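Local coordinates for putative DNA-binding protein (Salmonella typhimurium, PDB 2NMU) that is of uncertain cellular function but may bind DNA, and assembles as a trimer of PPC-domain subunits, at residues A47-C52 with L118-G123; G54-V59 with L92-S97. All coordinates share one frame; numbering follows the deposited sequence.

Contact 1: residues A47-C52 with L118-G123; sequences AWIAGC and LELVIG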
# COMPACT_ATOMS: atom_id res chain seq x y z
N ALA A 47 -11.95 -8.13 -5.42
CA ALA A 47 -11.25 -6.86 -5.51
C ALA A 47 -10.35 -6.55 -4.32
O ALA A 47 -10.45 -7.18 -3.27
CB ALA A 47 -12.26 -5.75 -5.68
N TRP A 48 -9.47 -5.57 -4.50
CA TRP A 48 -8.59 -5.16 -3.42
C TRP A 48 -8.21 -3.70 -3.64
O TRP A 48 -8.30 -3.19 -4.75
CB TRP A 48 -7.33 -6.04 -3.36
CG TRP A 48 -6.16 -5.61 -4.22
CD1 TRP A 48 -5.09 -4.86 -3.82
CD2 TRP A 48 -5.94 -5.93 -5.60
NE1 TRP A 48 -4.21 -4.70 -4.86
CE2 TRP A 48 -4.71 -5.34 -5.97
CE3 TRP A 48 -6.67 -6.65 -6.56
CZ2 TRP A 48 -4.17 -5.46 -7.26
CZ3 TRP A 48 -6.14 -6.77 -7.84
CH2 TRP A 48 -4.90 -6.17 -8.18
N ILE A 49 -7.82 -3.02 -2.57
CA ILE A 49 -7.42 -1.62 -2.71
C ILE A 49 -5.98 -1.59 -3.19
O ILE A 49 -5.06 -1.95 -2.44
CB ILE A 49 -7.53 -0.87 -1.37
CG1 ILE A 49 -8.91 -1.11 -0.75
CG2 ILE A 49 -7.32 0.64 -1.61
CD1 ILE A 49 -10.06 -0.62 -1.60
N ALA A 50 -5.78 -1.18 -4.43
CA ALA A 50 -4.44 -1.14 -5.01
C ALA A 50 -3.71 0.16 -4.70
O ALA A 50 -2.48 0.22 -4.78
CB ALA A 50 -4.51 -1.36 -6.52
N GLY A 51 -4.46 1.20 -4.35
CA GLY A 51 -3.85 2.48 -4.04
C GLY A 51 -4.87 3.42 -3.43
O GLY A 51 -6.04 3.38 -3.80
N CYS A 52 -4.45 4.27 -2.50
CA CYS A 52 -5.39 5.18 -1.86
C CYS A 52 -4.70 6.35 -1.17
O CYS A 52 -3.66 6.19 -0.54
CB CYS A 52 -6.23 4.42 -0.83
SG CYS A 52 -7.42 5.42 0.12
N LEU A 118 -10.99 11.44 -1.25
CA LEU A 118 -10.44 10.11 -1.07
C LEU A 118 -10.26 9.57 -2.48
O LEU A 118 -11.24 9.35 -3.20
CB LEU A 118 -11.35 9.18 -0.26
CG LEU A 118 -10.57 7.92 0.16
CD1 LEU A 118 -9.52 8.32 1.19
CD2 LEU A 118 -11.49 6.85 0.76
N GLU A 119 -9.01 9.41 -2.89
CA GLU A 119 -8.69 8.92 -4.22
C GLU A 119 -8.36 7.45 -4.08
O GLU A 119 -7.57 7.06 -3.22
CB GLU A 119 -7.49 9.68 -4.78
CG GLU A 119 -7.78 11.14 -5.05
CD GLU A 119 -6.53 11.95 -5.35
OE1 GLU A 119 -5.62 11.41 -6.01
OE2 GLU A 119 -6.47 13.13 -4.94
N LEU A 120 -8.95 6.63 -4.94
CA LEU A 120 -8.75 5.20 -4.88
C LEU A 120 -8.52 4.53 -6.22
O LEU A 120 -9.09 4.94 -7.23
CB LEU A 120 -9.98 4.53 -4.25
CG LEU A 120 -10.38 4.83 -2.81
CD1 LEU A 120 -11.90 4.87 -2.70
CD2 LEU A 120 -9.80 3.76 -1.90
N VAL A 121 -7.68 3.51 -6.22
CA VAL A 121 -7.46 2.71 -7.41
C VAL A 121 -7.81 1.33 -6.89
O VAL A 121 -7.16 0.82 -5.97
CB VAL A 121 -6.00 2.73 -7.89
CG1 VAL A 121 -5.83 1.77 -9.06
CG2 VAL A 121 -5.62 4.15 -8.31
N ILE A 122 -8.86 0.74 -7.44
CA ILE A 122 -9.30 -0.57 -7.00
C ILE A 122 -9.06 -1.61 -8.08
O ILE A 122 -9.36 -1.37 -9.25
CB ILE A 122 -10.80 -0.54 -6.63
CG1 ILE A 122 -11.00 0.41 -5.44
CG2 ILE A 122 -11.29 -1.94 -6.30
CD1 ILE A 122 -12.46 0.67 -5.10
N GLY A 123 -8.49 -2.74 -7.69
CA GLY A 123 -8.24 -3.80 -8.64
C GLY A 123 -9.28 -4.90 -8.47
O GLY A 123 -9.77 -5.13 -7.37
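The indole of Trp-48 lies against Gly-123, whose CA sits over the six-membered ring in a CH-pi contact, 4.0 Å from the centroid of the Trp-48 ring. With CG between the backbone N and the carbonyl carbon (chi1 88°) and the ring plane turned by a chi2 of 96°, Trp-48 lays the CE3-CZ3 edge of its six-membered ring along the Gly-123 backbone. The same two residues are tied by a pair of backbone bonds, Trp-48 N to Gly-123 O at 2.9 Å and Gly-123 N to Trp-48 O at 3.0 Å. Further along, Val-121 O accepts twice: from Ala-50 N at 2.9 Å, with the donor in the carbonyl plane, and weakly from Gly-51 N at 3.2 Å. Two residues thus oppose one, a classic beta bulge in an antiparallel pair of neighbouring strands, and the register moves on by one residue before Val-121 N bonds to Gly-51 O. On the face carrying Ile-49, Cys-52, Leu-120 and Ile-122 the contacts are apolar. With chi1 at 178° the Cys-52 sulfur is swung away from its own N, where it touches Leu-120 CD2 at 3.5 Å and, less closely, Leu-118 CD1. Ile-49 splits its two ends, CG2 meeting Leu-120 CD2 at 4.0 Å and CD1 meeting Ile-122 CG1 at 4.1 Å. Helix 31-42 packs on the 118-123 half of this face, Leu-35 against Leu-120 and Ile-122, Phe-38 against Ile-122. The face of Trp-48 and Val-121 belongs to the trimer interface: Trp-48 NE1 bonds to Ala-50 O of the third subunit and its indole meets Phe-20 there, while Ala-50 O receives Trp-48 NE1 of the second subunit. Glu-119 also crosses to the second subunit, where its carboxylate takes a salt bridge from Arg-132 and hydrogen bonds from His-91 and Thr-84.

Contact 2: residues G54-V59 with L92-S97; sequences GSLTDV and LHLAVS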
# COMPACT_ATOMS: atom_id res chain seq x y z
N GLY A 54 -5.90 10.46 0.64
CA GLY A 54 -6.99 11.38 0.92
C GLY A 54 -7.03 11.87 2.35
O GLY A 54 -6.03 11.82 3.07
N SER A 55 -8.19 12.32 2.78
CA SER A 55 -8.36 12.84 4.14
C SER A 55 -9.70 12.47 4.74
O SER A 55 -10.67 12.23 4.02
CB SER A 55 -8.21 14.37 4.11
OG SER A 55 -9.07 14.93 3.12
N LEU A 56 -9.76 12.44 6.07
CA LEU A 56 -10.99 12.09 6.77
C LEU A 56 -11.25 13.03 7.94
O LEU A 56 -10.33 13.67 8.47
CB LEU A 56 -10.91 10.66 7.32
CG LEU A 56 -10.64 9.51 6.34
CD1 LEU A 56 -10.34 8.25 7.13
CD2 LEU A 56 -11.84 9.31 5.43
N THR A 57 -12.51 13.11 8.34
CA THR A 57 -12.92 13.92 9.48
C THR A 57 -13.26 12.93 10.58
O THR A 57 -12.66 12.95 11.66
CB THR A 57 -14.16 14.77 9.13
OG1 THR A 57 -13.80 15.75 8.15
CG2 THR A 57 -14.69 15.48 10.38
N ASP A 58 -14.22 12.05 10.31
CA ASP A 58 -14.59 11.03 11.28
C ASP A 58 -13.83 9.75 10.94
O ASP A 58 -13.70 9.39 9.77
CB ASP A 58 -16.09 10.75 11.25
CG ASP A 58 -16.92 11.97 11.59
OD1 ASP A 58 -16.65 12.60 12.63
OD2 ASP A 58 -17.84 12.31 10.82
N VAL A 59 -13.33 9.07 11.96
CA VAL A 59 -12.60 7.83 11.78
C VAL A 59 -13.18 6.77 12.70
O VAL A 59 -13.39 7.02 13.89
CB VAL A 59 -11.09 8.01 12.10
CG1 VAL A 59 -10.35 6.68 11.95
CG2 VAL A 59 -10.48 9.05 11.18
N LEU A 92 -10.81 -4.56 5.47
CA LEU A 92 -9.96 -3.40 5.23
C LEU A 92 -9.30 -2.84 6.49
O LEU A 92 -9.91 -2.81 7.56
CB LEU A 92 -10.79 -2.30 4.57
CG LEU A 92 -11.48 -2.72 3.27
CD1 LEU A 92 -12.58 -1.73 2.92
CD2 LEU A 92 -10.45 -2.83 2.15
N HIS A 93 -8.05 -2.40 6.35
CA HIS A 93 -7.31 -1.80 7.45
C HIS A 93 -6.97 -0.38 7.05
O HIS A 93 -6.67 -0.11 5.89
CB HIS A 93 -6.03 -2.59 7.75
CG HIS A 93 -6.28 -3.88 8.47
ND1 HIS A 93 -5.28 -4.55 9.14
CD2 HIS A 93 -7.40 -4.61 8.63
CE1 HIS A 93 -5.79 -5.64 9.70
NE2 HIS A 93 -7.07 -5.70 9.40
N LEU A 94 -7.00 0.53 8.02
CA LEU A 94 -6.73 1.94 7.77
C LEU A 94 -5.70 2.52 8.73
O LEU A 94 -5.64 2.14 9.90
CB LEU A 94 -8.04 2.73 7.92
CG LEU A 94 -8.00 4.26 8.00
CD1 LEU A 94 -7.71 4.86 6.63
CD2 LEU A 94 -9.34 4.77 8.53
N ALA A 95 -4.88 3.43 8.21
CA ALA A 95 -3.87 4.11 9.01
C ALA A 95 -4.05 5.60 8.71
O ALA A 95 -4.12 6.00 7.55
CB ALA A 95 -2.47 3.67 8.61
N VAL A 96 -4.16 6.41 9.76
CA VAL A 96 -4.33 7.85 9.57
C VAL A 96 -3.31 8.62 10.39
O VAL A 96 -2.79 8.10 11.38
CB VAL A 96 -5.75 8.33 9.99
CG1 VAL A 96 -6.80 7.71 9.08
CG2 VAL A 96 -6.02 7.97 11.44
N SER A 97 -3.03 9.86 9.97
CA SER A 97 -2.08 10.73 10.67
C SER A 97 -2.81 12.03 11.01
O SER A 97 -3.64 12.50 10.23
CB SER A 97 -0.86 11.02 9.80
OG SER A 97 -1.20 11.70 8.60
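Leu-56 O takes a weak hydrogen bond from Arg-115 NE, and the Leu-56 backbone pairs with Phe-76 of strand 75-86, while its side chain reaches to Leu-94 and Val-96; no hydrogen bond joins the two segments, and all four touching residues are buried and apolar. Leu-56 and Leu-94 approach tip to tip, CD1 of Leu-56 lying 3.9 Å from CD2 of Leu-94. The CD1 of Leu-56 also abuts Val-96 CG1 at 4.1 Å, the two side chains crossing at about a right angle. Val-59 comes from beyond the corner: its CG1 rests on Leu-94 CD2 at 4.0 Å, and its CG2 lies more loosely against Val-96 CG1. Leu-94 CD2 thus meets both methyls, which approach it from directions roughly at right angles to each other. The corner at Thr-57 and Asp-58 is tied down by the Asp-58 carboxylate, one oxygen hydrogen-bonded to Thr-73 and the other to Thr-113. Met-108 and Cys-112 pack on Leu-94 as well. Strand 89-97 is two places from both strand 47-56 and strand 59-62 in the sheet order, an interior meeting of side chains that is consistent with the strongly curled antiparallel sheet of a PPC domain.

In the fold
Contacts 1 and 2 share strand 47-56 and have centres about 14 Å apart; along the chain, contact 2 is nested within the loop that contact 1 closes. The first joins neighbouring strands by backbone bonds, whereas the second spans the inside of the same sheet through side chains alone. They adjoin at two points, through residues outside the Leu-56, Val-59, Leu-94 and Val-96 cluster: Ile-49 CG1 packs on Leu-92 CD2 at 3.7 Å, and Leu-118 CD1 on Gly-54 CA at 4.0 Å. Both also touch the third subunit; in contact 2 this is through His-93, whose ND1 is hydrogen-bonded to Val-78 O of the third subunit, so the sheet that holds them also builds the trimer.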